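Local coordinates for protein endolysin (Escherichia coli O157 typing phage 15, PDB 7M5I) that probably cleaves the beta-1,4-glycosidic bonds of host cell-wall peptidoglycan as a phage lysozyme, helping to lyse the bacterium and release new virions, at residues A[91-96]-A[147-152]. Residues are numbered along the deposited sequence; the frame is centred on the assembly and turned at random.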
ATOM      1  N   LEU A  91      -6.146   4.642   1.212  1.00 25.10           N
ATOM      2  CA  LEU A  91      -6.266   4.269  -0.220  1.00 26.22           C
ATOM      3  C   LEU A  91      -4.868   4.102  -0.825  1.00 25.86           C
ATOM      4  O   LEU A  91      -4.687   3.145  -1.563  1.00 27.47           O
ATOM      5  CB  LEU A  91      -7.044   5.362  -0.962  1.00 27.88           C
ATOM      6  CG  LEU A  91      -8.512   5.472  -0.540  1.00 30.33           C
ATOM      7  CD1 LEU A  91      -9.107   6.742  -1.153  1.00 33.09           C
ATOM      8  CD2 LEU A  91      -9.334   4.267  -0.951  1.00 32.42           C
ATOM      9  N   VAL A  92      -3.908   4.920  -0.437  1.00 24.21           N
ATOM     10  CA  VAL A  92      -2.515   4.773  -0.984  1.00 25.42           C
ATOM     11  C   VAL A  92      -1.900   3.489  -0.433  1.00 24.72           C
ATOM     12  O   VAL A  92      -1.402   2.695  -1.231  1.00 25.82           O
ATOM     13  CB  VAL A  92      -1.639   5.995  -0.668  1.00 24.63           C
ATOM     14  CG1 VAL A  92      -0.165   5.752  -1.017  1.00 24.04           C
ATOM     15  CG2 VAL A  92      -2.134   7.203  -1.453  1.00 26.39           C
ATOM     16  N   SER A  93      -2.011   3.249   0.882  1.00 23.75           N
ATOM     17  CA  SER A  93      -1.511   1.969   1.484  1.00 24.04           C
ATOM     18  C   SER A  93      -2.073   0.749   0.723  1.00 25.76           C
ATOM     19  O   SER A  93      -1.300  -0.166   0.333  1.00 24.71           O
ATOM     20  CB  SER A  93      -1.792   1.903   2.931  1.00 25.18           C
ATOM     21  OG  SER A  93      -1.259   0.701   3.478  1.00 24.39           O
ATOM     22  N   GLU A  94      -3.363   0.677   0.500  1.00 24.55           N
ATOM     23  CA  GLU A  94      -3.988  -0.491  -0.147  1.00 26.26           C
ATOM     24  C   GLU A  94      -3.549  -0.569  -1.614  1.00 27.18           C
ATOM     25  O   GLU A  94      -3.218  -1.721  -2.093  1.00 27.93           O
ATOM     26  CB  GLU A  94      -5.505  -0.484  -0.015  1.00 26.08           C
ATOM     27  CG  GLU A  94      -6.137  -1.687  -0.679  1.00 25.98           C
ATOM     28  CD  GLU A  94      -7.433  -2.205  -0.134  1.00 28.88           C
ATOM     29  OE1 GLU A  94      -7.994  -3.185  -0.704  1.00 28.72           O
ATOM     30  OE2 GLU A  94      -7.868  -1.693   0.905  1.00 30.94           O
ATOM     31  N   THR A  95      -3.520   0.571  -2.315  1.00 26.50           N
ATOM     32  CA  THR A  95      -3.135   0.579  -3.743  1.00 28.69           C
ATOM     33  C   THR A  95      -1.666   0.128  -3.877  1.00 29.46           C
ATOM     34  O   THR A  95      -1.353  -0.572  -4.847  1.00 29.41           O
ATOM     35  CB  THR A  95      -3.336   1.977  -4.362  1.00 31.05           C
ATOM     36  OG1 THR A  95      -4.693   2.336  -4.154  1.00 29.51           O
ATOM     37  CG2 THR A  95      -3.022   2.004  -5.834  1.00 32.06           C
ATOM     38  N   TYR A  96      -0.821   0.512  -2.939  1.00 28.30           N
ATOM     39  CA  TYR A  96       0.604   0.135  -2.929  1.00 28.64           C
ATOM     40  C   TYR A  96       0.755  -1.391  -2.884  1.00 31.52           C
ATOM     41  O   TYR A  96       1.751  -1.954  -3.408  1.00 30.70           O
ATOM     42  CB  TYR A  96       1.304   0.792  -1.745  1.00 28.94           C
ATOM     43  CG  TYR A  96       2.798   0.604  -1.816  1.00 32.38           C
ATOM     44  CD1 TYR A  96       3.472   1.068  -2.939  1.00 35.40           C
ATOM     45  CD2 TYR A  96       3.527  -0.026  -0.831  1.00 33.81           C
ATOM     46  CE1 TYR A  96       4.841   0.925  -3.063  1.00 41.66           C
ATOM     47  CE2 TYR A  96       4.901  -0.178  -0.930  1.00 33.58           C
ATOM     48  CZ  TYR A  96       5.564   0.306  -2.048  1.00 39.11           C
ATOM     49  OH  TYR A  96       6.898   0.120  -2.293  1.00 38.03           O
ATOM     50  N   ARG A 147      -7.952  -5.005   7.395  1.00 24.20           N
ATOM     51  CA  ARG A 147      -8.738  -4.457   8.530  1.00 26.12           C
ATOM     52  C   ARG A 147      -8.025  -3.205   9.100  1.00 25.01           C
ATOM     53  O   ARG A 147      -8.739  -2.203   9.444  1.00 23.54           O
ATOM     54  CB  ARG A 147      -9.141  -5.505   9.546  1.00 27.61           C
ATOM     55  CG  ARG A 147      -7.998  -6.035  10.336  1.00 29.50           C
ATOM     56  CD  ARG A 147      -7.957  -5.448  11.731  1.00 30.69           C
ATOM     57  NE  ARG A 147      -6.777  -5.987  12.363  1.00 29.71           N
ATOM     58  CZ  ARG A 147      -6.312  -5.600  13.547  1.00 29.43           C
ATOM     59  NH1 ARG A 147      -7.025  -4.732  14.245  1.00 27.67           N
ATOM     60  NH2 ARG A 147      -5.221  -6.125  14.054  1.00 28.96           N
ATOM     61  N   MET A 148      -6.688  -3.195   9.192  1.00 23.10           N
ATOM     62  CA  MET A 148      -5.972  -1.999   9.697  1.00 22.80           C
ATOM     63  C   MET A 148      -6.091  -0.818   8.705  1.00 23.82           C
ATOM     64  O   MET A 148      -6.222   0.328   9.158  1.00 22.68           O
ATOM     65  CB  MET A 148      -4.523  -2.372  10.001  1.00 24.38           C
ATOM     66  CG  MET A 148      -4.422  -3.276  11.195  1.00 26.10           C
ATOM     67  SD  MET A 148      -2.683  -3.497  11.633  1.00 28.46           S
ATOM     68  CE  MET A 148      -2.768  -4.249  13.255  1.00 40.75           C
ATOM     69  N   GLU A 149      -6.110  -1.074   7.405  1.00 22.47           N
ATOM     70  CA  GLU A 149      -6.281   0.018   6.405  1.00 23.25           C
ATOM     71  C   GLU A 149      -7.726   0.546   6.508  1.00 24.68           C
ATOM     72  O   GLU A 149      -7.880   1.795   6.448  1.00 24.19           O
ATOM     73  CB  GLU A 149      -5.934  -0.447   4.992  1.00 22.50           C
ATOM     74  CG  GLU A 149      -4.427  -0.635   4.767  1.00 22.17           C
ATOM     75  CD  GLU A 149      -4.018  -1.465   3.554  1.00 23.70           C
ATOM     76  OE1 GLU A 149      -4.900  -2.193   2.999  1.00 27.06           O
ATOM     77  OE2 GLU A 149      -2.830  -1.334   3.146  1.00 25.07           O
ATOM     78  N   ALA A 150      -8.728  -0.301   6.704  1.00 24.13           N
ATOM     79  CA  ALA A 150     -10.131   0.175   6.930  1.00 25.26           C
ATOM     80  C   ALA A 150     -10.212   1.054   8.189  1.00 25.53           C
ATOM     81  O   ALA A 150     -10.954   2.079   8.181  1.00 27.20           O
ATOM     82  CB  ALA A 150     -11.067  -1.007   7.013  1.00 27.01           C
ATOM     83  N   ASP A 151      -9.487   0.699   9.263  1.00 23.82           N
ATOM     84  CA  ASP A 151      -9.460   1.537  10.489  1.00 25.82           C
ATOM     85  C   ASP A 151      -8.864   2.922  10.175  1.00 25.75           C
ATOM     86  O   ASP A 151      -9.354   3.955  10.750  1.00 25.66           O
ATOM     87  CB  ASP A 151      -8.711   0.836  11.619  1.00 27.19           C
ATOM     88  CG  ASP A 151      -9.421  -0.367  12.222  1.00 29.99           C
ATOM     89  OD1 ASP A 151     -10.651  -0.440  12.089  1.00 32.52           O
ATOM     90  OD2 ASP A 151      -8.717  -1.243  12.814  1.00 33.20           O
ATOM     91  N   ILE A 152      -7.823   2.998   9.350  1.00 24.64           N
ATOM     92  CA  ILE A 152      -7.248   4.330   8.979  1.00 23.56           C
ATOM     93  C   ILE A 152      -8.352   5.085   8.220  1.00 25.41           C
ATOM     94  O   ILE A 152      -8.617   6.233   8.552  1.00 25.38           O
ATOM     95  CB  ILE A 152      -5.982   4.184   8.108  1.00 24.42           C
ATOM     96  CG1 ILE A 152      -4.856   3.474   8.873  1.00 23.91           C
ATOM     97  CG2 ILE A 152      -5.531   5.528   7.590  1.00 23.50           C
ATOM     98  CD1 ILE A 152      -3.663   3.109   8.014  1.00 24.72           C
TER
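E149, on helix 140-155, reaches across to helix 85-98 and puts its carboxylate against S93 and E94. The two backbones come nearest at E94 and E149, whose CA atoms are 7.0 Å apart. E149 carries most of the contact, and its chain can be followed outward. CB leaves the backbone toward helix 85-98, with CG anti to the carbonyl carbon. The chain beyond CG is extended. CG passes the serine hydroxyl, with E149 CG 3.7 Å from S93 OG. E149 CD lies beside the S93-E94 backbone, 3.8 Å from E94 N. The two oxygens then part company. E149 OE2 accepts a hydrogen bond of 2.6 Å from S93 OG. The hydroxyl meets OE2 on its anti side, 21° out of the carboxylate plane. A chi1 of -178° turns the S93 hydroxyl away from its own backbone N and toward the glutamate. E149 OE1 turns instead to E94 and rests 3.5 Å from E94 CB.

The carboxylates of E94 and E149 lie near each other, their planes 15° apart, with E94 OE2 3.7 Å from E149 OE1. Two arginines probably offset this buried negative charge. R145 forms a salt bridge with E149 OE2, and R146 forms one with E149 OE1. Both oxygens of E149 therefore have a charged partner as well as their contacts with helix 85-98.

F20 of helix 11-21 packs on both S93 and E149, while M124 of helix 117-124 touches both glutamates. The side chain of S93 is about 7 Å from that of E21, the predicted catalytic acid/base. This is a buried polar helix-helix contact in the mainly helical lobe of a phage-type (glycosyl hydrolase 24) lysozyme, close to the probable active site.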